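Local coordinates for protein precorrin-6A reductase (Rhodobacter capsulatus, PDB 4X7G) that catalyses the NADPH-dependent reduction of precorrin-6A, a step in building the corrin ring of vitamin B12, at residues F29-R34 and V39-P44; V68-H73 and P226-C231; T103-D108 and A209-G214. All coordinates share one frame; numbering follows the deposited sequence.

Contact 1 (F29-R34 and V39-P44); sequences FSYAGR and VAQPLP. With NAP (NADP nicotinamide-adenine-dinucleotide phosphate), chain B.
F29 and Y31 extend from strand 27-31 of the NADP-binding Rossmann-fold domain and are met by the helix-free loop that leads on to the neighbouring parallel strand 45-47. Q41 covers one face of F29. Its CG forms a CH-pi contact 3.5 Å from the F29 ring centroid, and a bend at chi2 (-68°) lays the amide nearly parallel to that ring, with NE2 reaching CZ. F29 in turn directs its CE1 edge onto a face of Y31. The F29 ring thus has the Q41 amide stacked over one face, while its edge meets the face of Y31 in an edge-to-face contact; A13 and A17 of helix 11-22 also pack against it.

The Y31 hydroxyl joins the strand to the loop: OH donates to V39 O at 2.7 Å and accepts from Q41 NE2 at 3.1 Å, the latter along a nearly straight N-H...O line of 168° in the amide plane. NE2 also bonds to S14 OG, and the two partners probably limit the turning of the amide. A phenylalanine in place of Y31 would probably leave V39 O without its donor and Q41 NE2 without its hydroxyl acceptor.

On the cofactor side, S30 grips the adenine through two bonds, OG to N1A at 2.8 Å and N6A to its carbonyl oxygen. R34 curls back through bends at chi2 and chi3, bringing NE and NH2 to a single phosphate oxygen, with NH2 also reaching the ribose. V39 N and the backbone of A32 and R34 bind the precorrin ligand. Two residues before Y31, F29 N donates to P44 O at 2.9 Å.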
loop_
_atom_site.group_PDB
_atom_site.type_symbol
_atom_site.label_atom_id
_atom_site.label_comp_id
_atom_site.label_asym_id
_atom_site.label_seq_id
_atom_site.Cartn_x
_atom_site.Cartn_y
_atom_site.Cartn_z
ATOM N N PHE A 29 -8.568 14.106 1.099
ATOM C CA PHE A 29 -7.694 12.996 0.840
ATOM C C PHE A 29 -6.308 13.324 1.240
ATOM O O PHE A 29 -5.835 14.472 0.969
ATOM C CB PHE A 29 -7.766 12.695 -0.651
ATOM C CG PHE A 29 -7.099 11.390 -1.054
ATOM C CD1 PHE A 29 -5.771 11.290 -1.266
ATOM C CD2 PHE A 29 -7.886 10.285 -1.287
ATOM C CE1 PHE A 29 -5.185 10.075 -1.675
ATOM C CE2 PHE A 29 -7.283 9.096 -1.690
ATOM C CZ PHE A 29 -6.001 9.031 -1.921
ATOM N N SER A 30 -5.530 12.427 1.839
ATOM C CA SER A 30 -4.190 12.705 2.272
ATOM C C SER A 30 -3.176 11.756 1.651
ATOM O O SER A 30 -3.267 10.522 1.869
ATOM C CB SER A 30 -4.095 12.622 3.762
ATOM O OG SER A 30 -2.789 12.931 4.250
ATOM N N TYR A 31 -2.140 12.319 1.012
ATOM C CA TYR A 31 -0.920 11.598 0.643
ATOM C C TYR A 31 0.216 11.992 1.598
ATOM O O TYR A 31 0.305 13.113 2.025
ATOM C CB TYR A 31 -0.501 11.988 -0.753
ATOM C CG TYR A 31 -1.285 11.446 -1.906
ATOM C CD1 TYR A 31 -1.348 10.067 -2.209
ATOM C CD2 TYR A 31 -1.938 12.287 -2.859
ATOM C CE1 TYR A 31 -1.997 9.574 -3.323
ATOM C CE2 TYR A 31 -2.596 11.795 -3.953
ATOM C CZ TYR A 31 -2.538 10.457 -4.230
ATOM O OH TYR A 31 -3.103 9.904 -5.406
ATOM N N ALA A 32 1.107 11.050 1.779
ATOM C CA ALA A 32 2.341 11.318 2.521
ATOM C C ALA A 32 3.312 12.225 1.760
ATOM O O ALA A 32 4.129 12.893 2.423
ATOM C CB ALA A 32 3.073 9.995 2.731
ATOM N N GLY A 33 3.270 12.215 0.493
ATOM C CA GLY A 33 4.294 12.895 -0.320
ATOM C C GLY A 33 5.510 12.034 -0.591
ATOM O O GLY A 33 6.596 12.636 -0.760
ATOM N N ARG A 34 5.376 10.707 -0.618
ATOM C CA ARG A 34 6.518 9.795 -0.870
ATOM C C ARG A 34 6.921 9.832 -2.325
ATOM O O ARG A 34 8.095 9.417 -2.641
ATOM C CB ARG A 34 6.143 8.380 -0.419
ATOM C CG ARG A 34 7.327 7.459 -0.142
ATOM C CD ARG A 34 8.142 7.858 1.110
ATOM N NE ARG A 34 7.411 7.693 2.364
ATOM C CZ ARG A 34 6.926 8.694 3.117
ATOM N NH1 ARG A 34 7.165 9.980 2.827
ATOM N NH2 ARG A 34 6.229 8.381 4.183
ATOM N N VAL A 39 -0.901 10.964 -8.215
ATOM C CA VAL A 39 -2.000 11.168 -9.132
ATOM C C VAL A 39 -3.133 11.907 -8.437
ATOM O O VAL A 39 -3.425 11.807 -7.239
ATOM C CB VAL A 39 -2.528 9.912 -9.726
ATOM C CG1 VAL A 39 -1.427 9.199 -10.566
ATOM C CG2 VAL A 39 -3.174 9.042 -8.691
ATOM N N ALA A 40 -3.846 12.689 -9.256
ATOM C CA ALA A 40 -4.964 13.468 -8.757
ATOM C C ALA A 40 -6.100 12.588 -8.246
ATOM O O ALA A 40 -6.292 11.502 -8.691
ATOM C CB ALA A 40 -5.495 14.387 -9.883
ATOM N N GLN A 41 -6.779 13.084 -7.224
ATOM C CA GLN A 41 -7.959 12.446 -6.634
ATOM C C GLN A 41 -9.103 13.405 -6.714
ATOM O O GLN A 41 -8.897 14.637 -6.707
ATOM C CB GLN A 41 -7.634 12.191 -5.135
ATOM C CG GLN A 41 -6.522 11.085 -4.921
ATOM C CD GLN A 41 -6.980 9.736 -5.301
ATOM O OE1 GLN A 41 -8.177 9.453 -5.454
ATOM N NE2 GLN A 41 -6.005 8.834 -5.469
ATOM N N PRO A 42 -10.317 12.908 -6.659
ATOM C CA PRO A 42 -11.542 13.761 -6.837
ATOM C C PRO A 42 -11.995 14.456 -5.592
ATOM O O PRO A 42 -13.159 14.759 -5.420
ATOM C CB PRO A 42 -12.585 12.773 -7.348
ATOM C CG PRO A 42 -12.153 11.490 -6.643
ATOM C CD PRO A 42 -10.666 11.470 -6.777
ATOM N N LEU A 43 -11.105 14.647 -4.604
ATOM C CA LEU A 43 -11.323 15.357 -3.349
ATOM C C LEU A 43 -10.179 16.347 -3.178
ATOM O O LEU A 43 -9.079 16.062 -3.640
ATOM C CB LEU A 43 -11.358 14.406 -2.237
ATOM C CG LEU A 43 -12.484 13.378 -2.199
ATOM C CD1 LEU A 43 -12.183 12.348 -1.120
ATOM C CD2 LEU A 43 -13.807 14.026 -2.047
ATOM N N PRO A 44 -10.400 17.422 -2.438
ATOM C CA PRO A 44 -9.293 18.266 -1.992
ATOM C C PRO A 44 -8.212 17.394 -1.349
ATOM O O PRO A 44 -8.558 16.575 -0.483
ATOM C CB PRO A 44 -9.893 19.281 -1.080
ATOM C CG PRO A 44 -11.327 19.026 -1.078
ATOM C CD PRO A 44 -11.676 17.805 -1.864
HETATM P PA NAP B . 4.654 4.726 7.114
HETATM O O1A NAP B . 6.062 4.184 7.312
HETATM O O2A NAP B . 3.638 4.123 7.807
HETATM O O5B NAP B . 4.592 6.244 7.355
HETATM C C5B NAP B . 5.683 7.102 7.746
HETATM C C4B NAP B . 5.279 8.539 7.973
HETATM O O4B NAP B . 4.802 9.102 6.673
HETATM C C3B NAP B . 4.027 8.720 8.791
HETATM O O3B NAP B . 4.338 8.637 10.183
HETATM C C2B NAP B . 3.468 10.005 8.338
HETATM O O2B NAP B . 4.316 11.088 8.768
HETATM C C1B NAP B . 3.658 9.952 6.909
HETATM N N9A NAP B . 2.538 9.362 6.128
HETATM C C8A NAP B . 2.347 8.050 5.759
HETATM N N7A NAP B . 1.199 7.911 5.042
HETATM C C5A NAP B . 0.646 9.163 5.057
HETATM C C6A NAP B . -0.571 9.684 4.474
HETATM N N6A NAP B . -1.361 8.941 3.686
HETATM N N1A NAP B . -0.884 10.985 4.658
HETATM C C2A NAP B . -0.015 11.747 5.436
HETATM N N3A NAP B . 1.145 11.419 6.005
HETATM C C4A NAP B . 1.449 10.110 5.780
HETATM O O3 NAP B . 4.192 4.646 5.571
HETATM P PN NAP B . 5.024 4.545 4.167
HETATM O O1N NAP B . 5.409 3.099 3.882
HETATM O O2N NAP B . 6.086 5.556 4.119
HETATM O O5D NAP B . 3.851 4.847 3.101
HETATM C C5D NAP B . 3.834 6.137 2.425
HETATM C C4D NAP B . 2.624 6.200 1.631
HETATM O O4D NAP B . 2.725 5.309 0.534
HETATM C C3D NAP B . 1.288 5.971 2.378
HETATM O O3D NAP B . 0.243 6.868 1.969
HETATM C C2D NAP B . 0.936 4.543 1.966
HETATM O O2D NAP B . -0.397 4.214 1.896
HETATM C C1D NAP B . 1.593 4.473 0.561
HETATM N N1N NAP B . 2.026 3.186 0.272
HETATM C C2N NAP B . 2.707 2.440 0.882
HETATM C C3N NAP B . 2.774 1.297 0.168
HETATM C C7N NAP B . 3.619 0.677 1.256
HETATM O O7N NAP B . 3.666 1.661 2.166
HETATM N N7N NAP B . 4.108 -0.637 1.159
HETATM C C4N NAP B . 2.009 1.118 -1.184
HETATM C C5N NAP B . 1.170 2.144 -1.923
HETATM C C6N NAP B . 1.293 3.109 -0.944
HETATM P P2B NAP B . 3.949 11.915 10.128
HETATM O O1X NAP B . 4.888 13.080 9.934
HETATM O O2X NAP B . 2.558 12.185 10.163
HETATM O O3X NAP B . 4.089 10.988 11.373
#

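Contact 2 (V68-H73 and P226-C231). With NAP (NADP nicotinamide-adenine-dinucleotide phosphate), chain B.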
loop_
_atom_site.group_PDB
_atom_site.type_symbol
_atom_site.label_atom_id
_atom_site.label_comp_id
_atom_site.label_asym_id
_atom_site.label_seq_id
_atom_site.Cartn_x
_atom_site.Cartn_y
_atom_site.Cartn_z
ATOM N N VAL A 68 -12.176 9.337 10.338
ATOM C CA VAL A 68 -11.005 9.005 9.565
ATOM C C VAL A 68 -11.184 7.606 8.973
ATOM O O VAL A 68 -11.480 6.667 9.678
ATOM C CB VAL A 68 -9.728 9.016 10.417
ATOM C CG1 VAL A 68 -8.501 8.601 9.612
ATOM C CG2 VAL A 68 -9.520 10.400 11.004
ATOM N N ILE A 69 -10.932 7.500 7.660
ATOM C CA ILE A 69 -10.753 6.190 7.007
ATOM C C ILE A 69 -9.298 6.048 6.662
ATOM O O ILE A 69 -8.759 6.807 5.869
ATOM C CB ILE A 69 -11.615 6.011 5.752
ATOM C CG1 ILE A 69 -13.091 6.271 6.092
ATOM C CG2 ILE A 69 -11.377 4.586 5.227
ATOM C CD1 ILE A 69 -13.725 5.352 7.082
ATOM N N ASP A 70 -8.666 5.103 7.370
ATOM C CA ASP A 70 -7.275 4.808 7.110
ATOM C C ASP A 70 -7.194 3.807 5.983
ATOM O O ASP A 70 -7.330 2.607 6.205
ATOM C CB ASP A 70 -6.613 4.249 8.386
ATOM C CG ASP A 70 -5.228 3.745 8.129
ATOM O OD1 ASP A 70 -4.679 3.981 7.041
ATOM O OD2 ASP A 70 -4.685 3.055 9.062
ATOM N N ALA A 71 -6.988 4.282 4.754
ATOM C CA ALA A 71 -6.860 3.453 3.558
ATOM C C ALA A 71 -5.429 3.441 3.090
ATOM O O ALA A 71 -5.165 3.345 1.906
ATOM C CB ALA A 71 -7.840 3.879 2.487
ATOM N N THR A 72 -4.512 3.587 4.035
ATOM C CA THR A 72 -3.076 3.449 3.682
ATOM C C THR A 72 -2.741 1.963 3.418
ATOM O O THR A 72 -3.426 1.040 3.762
ATOM C CB THR A 72 -2.194 4.012 4.773
ATOM O OG1 THR A 72 -2.253 3.205 5.987
ATOM C CG2 THR A 72 -2.466 5.464 5.084
ATOM N N HIS A 73 -1.569 1.813 2.854
ATOM C CA HIS A 73 -1.050 0.505 2.627
ATOM C C HIS A 73 -0.956 -0.263 3.934
ATOM O O HIS A 73 -0.513 0.294 4.946
ATOM C CB HIS A 73 0.320 0.612 1.971
ATOM C CG HIS A 73 0.763 -0.630 1.279
ATOM N ND1 HIS A 73 1.290 -1.726 1.945
ATOM C CD2 HIS A 73 0.608 -1.003 -0.021
ATOM C CE1 HIS A 73 1.527 -2.680 1.046
ATOM N NE2 HIS A 73 1.149 -2.258 -0.147
ATOM N N PRO A 226 -1.666 -1.656 15.960
ATOM C CA PRO A 226 -2.619 -1.718 17.047
ATOM C C PRO A 226 -4.036 -1.896 16.581
ATOM O O PRO A 226 -4.401 -1.569 15.406
ATOM C CB PRO A 226 -2.500 -0.344 17.668
ATOM C CG PRO A 226 -1.101 0.113 17.390
ATOM C CD PRO A 226 -0.824 -0.478 16.013
ATOM N N ALA A 227 -4.908 -2.412 17.440
ATOM C CA ALA A 227 -6.270 -2.732 17.093
ATOM C C ALA A 227 -7.110 -1.446 16.837
ATOM O O ALA A 227 -6.960 -0.471 17.509
ATOM C CB ALA A 227 -6.935 -3.435 18.278
ATOM N N ARG A 228 -7.933 -1.582 15.798
ATOM C CA ARG A 228 -8.916 -0.586 15.411
ATOM C C ARG A 228 -9.941 -1.235 14.529
ATOM O O ARG A 228 -9.749 -2.370 13.994
ATOM C CB ARG A 228 -8.313 0.684 14.807
ATOM C CG ARG A 228 -7.882 0.600 13.339
ATOM C CD ARG A 228 -6.596 -0.209 13.183
ATOM N NE ARG A 228 -5.881 0.223 11.984
ATOM C CZ ARG A 228 -5.267 -0.574 11.112
ATOM N NH1 ARG A 228 -4.723 -0.040 10.048
ATOM N NH2 ARG A 228 -5.313 -1.875 11.227
ATOM N N ASP A 229 -11.087 -0.589 14.316
ATOM C CA ASP A 229 -12.060 -1.117 13.463
ATOM C C ASP A 229 -11.497 -1.358 12.058
ATOM O O ASP A 229 -10.805 -0.471 11.565
ATOM C CB ASP A 229 -13.280 -0.166 13.310
ATOM C CG ASP A 229 -14.215 -0.097 14.529
ATOM O OD1 ASP A 229 -13.960 -0.762 15.551
ATOM O OD2 ASP A 229 -15.172 0.685 14.435
ATOM N N ILE A 230 -11.823 -2.501 11.473
ATOM C CA ILE A 230 -11.374 -2.840 10.088
ATOM C C ILE A 230 -12.584 -2.925 9.215
ATOM O O ILE A 230 -13.619 -3.620 9.523
ATOM C CB ILE A 230 -10.690 -4.211 10.071
ATOM C CG1 ILE A 230 -9.557 -4.233 11.045
ATOM C CG2 ILE A 230 -10.302 -4.583 8.643
ATOM C CD1 ILE A 230 -8.526 -3.276 10.882
ATOM N N CYS A 231 -12.572 -2.221 8.083
ATOM C CA CYS A 231 -13.589 -2.184 7.075
ATOM C C CYS A 231 -12.927 -2.897 5.906
ATOM O O CYS A 231 -12.008 -2.347 5.258
ATOM C CB CYS A 231 -14.000 -0.736 6.777
ATOM S SG CYS A 231 -14.842 0.080 8.174
HETATM P PA NAP B . 4.654 4.726 7.114
HETATM O O1A NAP B . 6.062 4.184 7.312
HETATM O O2A NAP B . 3.638 4.123 7.807
HETATM O O5B NAP B . 4.592 6.244 7.355
HETATM C C5B NAP B . 5.683 7.102 7.746
HETATM C C4B NAP B . 5.279 8.539 7.973
HETATM O O4B NAP B . 4.802 9.102 6.673
HETATM C C3B NAP B . 4.027 8.720 8.791
HETATM O O3B NAP B . 4.338 8.637 10.183
HETATM C C2B NAP B . 3.468 10.005 8.338
HETATM O O2B NAP B . 4.316 11.088 8.768
HETATM C C1B NAP B . 3.658 9.952 6.909
HETATM N N9A NAP B . 2.538 9.362 6.128
HETATM C C8A NAP B . 2.347 8.050 5.759
HETATM N N7A NAP B . 1.199 7.911 5.042
HETATM C C5A NAP B . 0.646 9.163 5.057
HETATM C C6A NAP B . -0.571 9.684 4.474
HETATM N N6A NAP B . -1.361 8.941 3.686
HETATM N N1A NAP B . -0.884 10.985 4.658
HETATM C C2A NAP B . -0.015 11.747 5.436
HETATM N N3A NAP B . 1.145 11.419 6.005
HETATM C C4A NAP B . 1.449 10.110 5.780
HETATM O O3 NAP B . 4.192 4.646 5.571
HETATM P PN NAP B . 5.024 4.545 4.167
HETATM O O1N NAP B . 5.409 3.099 3.882
HETATM O O2N NAP B . 6.086 5.556 4.119
HETATM O O5D NAP B . 3.851 4.847 3.101
HETATM C C5D NAP B . 3.834 6.137 2.425
HETATM C C4D NAP B . 2.624 6.200 1.631
HETATM O O4D NAP B . 2.725 5.309 0.534
HETATM C C3D NAP B . 1.288 5.971 2.378
HETATM O O3D NAP B . 0.243 6.868 1.969
HETATM C C2D NAP B . 0.936 4.543 1.966
HETATM O O2D NAP B . -0.397 4.214 1.896
HETATM C C1D NAP B . 1.593 4.473 0.561
HETATM N N1N NAP B . 2.026 3.186 0.272
HETATM C C2N NAP B . 2.707 2.440 0.882
HETATM C C3N NAP B . 2.774 1.297 0.168
HETATM C C7N NAP B . 3.619 0.677 1.256
HETATM O O7N NAP B . 3.666 1.661 2.166
HETATM N N7N NAP B . 4.108 -0.637 1.159
HETATM C C4N NAP B . 2.009 1.118 -1.184
HETATM C C5N NAP B . 1.170 2.144 -1.923
HETATM C C6N NAP B . 1.293 3.109 -0.944
HETATM P P2B NAP B . 3.949 11.915 10.128
HETATM O O1X NAP B . 4.888 13.080 9.934
HETATM O O2X NAP B . 2.558 12.185 10.163
HETATM O O3X NAP B . 4.089 10.988 11.373
HETATM O O HOH W 1 -5.321 2.958 11.676
#
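R228 reaches D70 through a salt bridge, NH1 donating to OD2 at 3.2 Å, and a water gives a second link between the two groups by accepting from R228 NE at 2.8 Å and donating to D70 OD2 at 2.7 Å. Within the parallel sheet of the NADP-binding Rossmann-fold domain, the pair links strand 67-70 to the segment carrying the outermost strand 229-231, across strand 93-97. That edge strand returns from the far end of the chain, consistent with the strand-swapping between Rossmann-fold domains described for this enzyme.

The guanidinium offers its edge, with OD2 and the water both near its plane, but NH1 approaches OD2 from 43° above the carboxylate plane. S80 also bonds to OD2. The other oxygen, OD1, serves the following turn: it accepts from T72 N at 3.0 Å, forming an Asx turn, and from T72 OG1 at 2.8 Å on its syn side. With CG anti to the backbone N (chi1 172°), the D70 carboxylate stands between arginine and turn, serving both; so many donors would probably stabilise its charged form. The Asx turn runs into the NADP pocket, which T72 and H73 help line; H73 N donates to the ribose oxygen O2D at 2.8 Å.

Direct contact between the segments is slight, and the remaining packing is with neighbours. The R228 side chain touches V84 of helix 77-90 and A96 of strand 93-97. I69 and C231 share V237 and W240 of helix 234-243, and C231 SG is joined to C95 SG by a disulfide.

Contact 3 (T103-D108 and A209-G214)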
loop_
_atom_site.group_PDB
_atom_site.type_symbol
_atom_site.label_atom_id
_atom_site.label_comp_id
_atom_site.label_asym_id
_atom_site.label_seq_id
_atom_site.Cartn_x
_atom_site.Cartn_y
_atom_site.Cartn_z
ATOM N N THR A 103 -4.391 -14.979 -0.207
ATOM C CA THR A 103 -4.216 -16.369 0.195
ATOM C C THR A 103 -4.002 -17.203 -1.062
ATOM O O THR A 103 -4.479 -16.916 -2.136
ATOM C CB THR A 103 -5.407 -16.895 1.064
ATOM O OG1 THR A 103 -6.581 -16.683 0.343
ATOM C CG2 THR A 103 -5.451 -16.182 2.364
ATOM N N ALA A 104 -3.270 -18.248 -0.843
ATOM C CA ALA A 104 -2.827 -19.085 -1.941
ATOM C C ALA A 104 -3.931 -19.890 -2.551
ATOM O O ALA A 104 -4.797 -20.346 -1.827
ATOM C CB ALA A 104 -1.717 -20.021 -1.476
ATOM N N GLN A 105 -3.914 -20.014 -3.861
ATOM C CA GLN A 105 -4.820 -20.929 -4.538
ATOM C C GLN A 105 -4.049 -21.838 -5.411
ATOM O O GLN A 105 -2.837 -21.834 -5.499
ATOM C CB GLN A 105 -5.893 -20.213 -5.307
ATOM C CG GLN A 105 -5.421 -19.201 -6.254
ATOM C CD GLN A 105 -6.576 -18.300 -6.618
ATOM O OE1 GLN A 105 -7.021 -17.477 -5.795
ATOM N NE2 GLN A 105 -7.149 -18.521 -7.794
ATOM N N ALA A 106 -4.826 -22.687 -6.114
ATOM C CA ALA A 106 -4.229 -23.671 -6.984
ATOM C C ALA A 106 -3.304 -23.010 -7.978
ATOM O O ALA A 106 -3.704 -21.946 -8.542
ATOM C CB ALA A 106 -5.328 -24.317 -7.830
ATOM N N GLY A 107 -2.136 -23.562 -8.065
ATOM C CA GLY A 107 -1.082 -23.095 -8.936
ATOM C C GLY A 107 -0.070 -22.141 -8.289
ATOM O O GLY A 107 0.986 -21.970 -8.841
ATOM N N ASP A 108 -0.422 -21.514 -7.145
ATOM C CA ASP A 108 0.539 -20.630 -6.415
ATOM C C ASP A 108 1.639 -21.466 -5.818
ATOM O O ASP A 108 1.365 -22.560 -5.285
ATOM C CB ASP A 108 -0.210 -19.860 -5.363
ATOM C CG ASP A 108 -1.093 -18.784 -5.905
ATOM O OD1 ASP A 108 -0.813 -18.202 -7.023
ATOM O OD2 ASP A 108 -2.099 -18.502 -5.302
ATOM N N ALA A 209 0.395 -13.231 -12.539
ATOM C CA ALA A 209 1.427 -13.385 -13.509
ATOM C C ALA A 209 2.432 -14.459 -13.145
ATOM O O ALA A 209 2.831 -15.304 -13.947
ATOM C CB ALA A 209 2.091 -12.034 -13.775
ATOM N N ALA A 210 2.920 -14.434 -11.893
ATOM C CA ALA A 210 3.813 -15.455 -11.450
ATOM C C ALA A 210 3.192 -16.837 -11.574
ATOM O O ALA A 210 3.877 -17.756 -11.971
ATOM C CB ALA A 210 4.272 -15.184 -9.984
ATOM N N ARG A 211 1.939 -16.953 -11.177
ATOM C CA ARG A 211 1.258 -18.231 -11.302
ATOM C C ARG A 211 1.239 -18.714 -12.766
ATOM O O ARG A 211 1.526 -19.886 -13.024
ATOM C CB ARG A 211 -0.131 -18.093 -10.725
ATOM C CG ARG A 211 -0.895 -19.384 -10.558
ATOM C CD ARG A 211 -2.373 -19.201 -10.245
ATOM N NE ARG A 211 -2.648 -18.283 -9.189
ATOM C CZ ARG A 211 -3.637 -17.495 -9.157
ATOM N NH1 ARG A 211 -4.617 -17.499 -10.032
ATOM N NH2 ARG A 211 -3.693 -16.579 -8.194
ATOM N N SER A 212 1.015 -17.836 -13.693
ATOM C CA SER A 212 0.990 -18.199 -15.158
ATOM C C SER A 212 2.296 -18.665 -15.629
ATOM O O SER A 212 2.320 -19.444 -16.632
ATOM C CB SER A 212 0.458 -17.047 -15.986
ATOM O OG SER A 212 1.452 -16.077 -16.291
ATOM N N LEU A 213 3.397 -18.222 -15.023
ATOM C CA LEU A 213 4.752 -18.598 -15.359
ATOM C C LEU A 213 5.335 -19.680 -14.515
ATOM O O LEU A 213 6.506 -20.088 -14.717
ATOM C CB LEU A 213 5.617 -17.296 -15.341
ATOM C CG LEU A 213 5.468 -16.374 -16.507
ATOM C CD1 LEU A 213 5.805 -14.885 -16.134
ATOM C CD2 LEU A 213 6.203 -16.827 -17.719
ATOM N N GLY A 214 4.592 -20.170 -13.527
ATOM C CA GLY A 214 5.139 -21.190 -12.698
ATOM C C GLY A 214 6.227 -20.730 -11.770
ATOM O O GLY A 214 7.081 -21.546 -11.425
HETATM O O HOH W 2 1.485 -22.381 -11.610
#
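Q105 lays its amide over one face of the R211 guanidinium group, the two planes 13° apart and NE2 3.5 Å from NH1. CG of the glutamine takes part in the overlap, lying above the rim of the guanidinium near NH2. The glutamine begins a type II beta turn, Q105 to D108, which precedes edge strand 109-113, whereas R211 belongs to the last turn of helix 205-213, ahead of the adjacent strand 216-220.

D108 takes the edge of the same arginine. NE donates to OD1 at 2.8 Å in a straight salt bridge, with an N-H...O angle of 179°; OD1 lies in the guanidinium plane, yet the nitrogen approaches from well above the carboxylate plane. OD2 is bound within the turn, accepting from Q105 N at 2.8 Å, so one carboxylate both braces the turn and holds the helix residue. The R211 chain leaves the helix extended and then bends at chi3 (-49°), swinging the guanidinium into the corner between Q105 and D108.

Its aliphatic part passes the turn backbone, CG 3.6 Å from G107 O and CD 3.5 Å from A106 O. G107 has positive phi and lies close against R211 CG. The helix closes in a Schellman motif at G214, whose carbonyl oxygen bonds to R109 at the start of the edge strand. The contact therefore joins the approaches to two neighbouring strands, and its reliance on one partly exposed charge pair and a polar stack implies a grip that is probably more sensitive to salt and solvent than a buried apolar one.

How the contacts relate
Contacts 1 and 2 belong to the same parallel sheet and both touch NADP, their centres about 17 Å apart; contact 3 lies beside the other sheet, between a loop and a helix end that lead into two of its strands, its centre about 33 Å from that of contact 1 and across the centre of the chain. Contact 1 is partly buried and combines ring and amide stacking with neutral hydrogen bonds. Contact 2 is also partly buried, but buries little surface and depends on a charge pair with water. Contact 3 is a surface contact in which the charged group is itself stacked. Along the chain, contact 3 falls inside the long loop closed by contact 2, at whose end strand 229-231 joins the first sheet.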